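Local structure of hybrid kinase (Caulobacter vibrioides, 6QRL) at residues 83-86 with 87-91. The protein is a hybrid histidine kinase, probably autophosphorylating at the expense of ATP, whose pseudo-receiver domain, the part described here, binds the second messenger cyclic di-GMP. Residues are numbered along the deposited sequence; the frame is centred on the assembly and turned at random.
Sequences DRID and RLKAA
Arg84 and Leu88 meet one turn apart where a 3-10 segment runs into helix 85-91, the helix of the beta-alpha-beta unit between strands 73-77 and 95-98 of the receiver fold. Leu88 CD1 lies 3.7 Å from Arg84 CB, and Leu88 CG, set beside its own backbone N (chi1 -70°), packs 3.4 Å from Arg84 O. Arg84 O also accepts the hydrogen bond from Leu88 N at 3.0 Å. One residue on, Lys89 N donates to Ile85 O in a nearly straight bond (N-H...O 170°), Lys89 CG sits 3.3 Å from Ile85 O, and the Ile85 and Lys89 side chains run side by side. Ala90 N closes the third i to i+4 bond, on Asp86 O. Leu88, buried, continues onto Val75 and Leu77 of the neighbouring strand and onto Phe93. Ile85 also packs on Leu77 and lies near Arg82 and Tyr96, both of which bind cyclic di-GMP. Arg87 runs out fully extended and gives NH1 to Arg62 O. Near the start of the helix a water bridges the next pair back, accepting from Arg87 N at 2.9 Å and donating to Asp83 O at 2.8 Å.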
loop_
_atom_site.group_PDB
_atom_site.type_symbol
_atom_site.label_atom_id
_atom_site.label_comp_id
_atom_site.label_asym_id
_atom_site.label_seq_id
_atom_site.Cartn_x
_atom_site.Cartn_y
_atom_site.Cartn_z
ATOM N N ASP A 83 -9.549 -14.937 1.242
ATOM C CA ASP A 83 -10.966 -14.884 1.705
ATOM C C ASP A 83 -11.309 -13.464 2.173
ATOM O O ASP A 83 -12.488 -13.164 2.214
ATOM C CB ASP A 83 -11.274 -15.927 2.791
ATOM C CG ASP A 83 -10.383 -15.930 4.039
ATOM O OD1 ASP A 83 -9.429 -15.132 4.130
ATOM O OD2 ASP A 83 -10.644 -16.775 4.920
ATOM N N ARG A 84 -10.330 -12.604 2.462
ATOM C CA ARG A 84 -10.579 -11.221 2.941
ATOM C C ARG A 84 -10.747 -10.216 1.803
ATOM O O ARG A 84 -11.055 -9.053 2.094
ATOM C CB ARG A 84 -9.421 -10.756 3.815
ATOM C CG ARG A 84 -9.217 -11.615 5.053
ATOM C CD ARG A 84 -8.216 -10.861 5.904
ATOM N NE ARG A 84 -7.601 -11.752 6.866
ATOM C CZ ARG A 84 -6.629 -11.392 7.709
ATOM N NH1 ARG A 84 -6.145 -12.298 8.548
ATOM N NH2 ARG A 84 -6.111 -10.168 7.670
ATOM N N ILE A 85 -10.547 -10.606 0.555
ATOM C CA ILE A 85 -10.517 -9.624 -0.569
ATOM C C ILE A 85 -11.817 -8.792 -0.576
ATOM O O ILE A 85 -11.711 -7.566 -0.598
ATOM C CB ILE A 85 -10.206 -10.346 -1.894
ATOM C CG1 ILE A 85 -8.718 -10.731 -1.928
ATOM C CG2 ILE A 85 -10.616 -9.502 -3.090
ATOM C CD1 ILE A 85 -8.348 -11.794 -2.961
ATOM N N ASP A 86 -12.993 -9.394 -0.463
ATOM C CA ASP A 86 -14.266 -8.620 -0.577
ATOM C C ASP A 86 -14.353 -7.579 0.549
ATOM O O ASP A 86 -14.654 -6.416 0.270
ATOM C CB ASP A 86 -15.488 -9.538 -0.633
ATOM C CG ASP A 86 -15.587 -10.362 -1.919
ATOM O OD1 ASP A 86 -15.006 -9.930 -2.955
ATOM O OD2 ASP A 86 -16.245 -11.434 -1.887
ATOM N N ARG A 87 -14.054 -7.951 1.783
ATOM C CA ARG A 87 -14.078 -7.028 2.934
ATOM C C ARG A 87 -13.084 -5.876 2.738
ATOM O O ARG A 87 -13.424 -4.735 3.058
ATOM C CB ARG A 87 -13.713 -7.806 4.197
ATOM C CG ARG A 87 -13.673 -6.937 5.445
ATOM C CD ARG A 87 -13.392 -7.781 6.679
ATOM N NE ARG A 87 -13.411 -6.931 7.868
ATOM C CZ ARG A 87 -13.106 -7.349 9.095
ATOM N NH1 ARG A 87 -12.713 -8.599 9.300
ATOM N NH2 ARG A 87 -13.145 -6.493 10.104
ATOM N N LEU A 88 -11.893 -6.164 2.225
ATOM C CA LEU A 88 -10.823 -5.138 2.087
ATOM C C LEU A 88 -11.182 -4.199 0.930
ATOM O O LEU A 88 -10.978 -2.977 1.082
ATOM C CB LEU A 88 -9.475 -5.836 1.872
ATOM C CG LEU A 88 -8.951 -6.569 3.108
ATOM C CD1 LEU A 88 -7.870 -7.565 2.763
ATOM C CD2 LEU A 88 -8.401 -5.580 4.089
ATOM N N LYS A 89 -11.748 -4.729 -0.158
ATOM C CA LYS A 89 -12.266 -3.858 -1.246
ATOM C C LYS A 89 -13.402 -2.973 -0.713
ATOM O O LYS A 89 -13.354 -1.780 -0.994
ATOM C CB LYS A 89 -12.665 -4.661 -2.481
ATOM C CG LYS A 89 -11.514 -5.430 -3.124
ATOM C CD LYS A 89 -10.488 -4.556 -3.825
ATOM C CE LYS A 89 -11.038 -3.866 -5.055
ATOM N NZ LYS A 89 -11.341 -4.830 -6.138
ATOM N N ALA A 90 -14.332 -3.502 0.081
ATOM C CA ALA A 90 -15.450 -2.722 0.682
ATOM C C ALA A 90 -14.902 -1.646 1.613
ATOM O O ALA A 90 -15.515 -0.587 1.687
ATOM C CB ALA A 90 -16.402 -3.624 1.436
ATOM N N ALA A 91 -13.806 -1.918 2.328
ATOM C CA ALA A 91 -13.132 -0.932 3.203
ATOM C C ALA A 91 -12.482 0.191 2.358
ATOM O O ALA A 91 -12.197 1.236 2.907
ATOM C CB ALA A 91 -12.140 -1.641 4.086
HETATM O O HOH W 1 -13.969 -10.808 2.425
#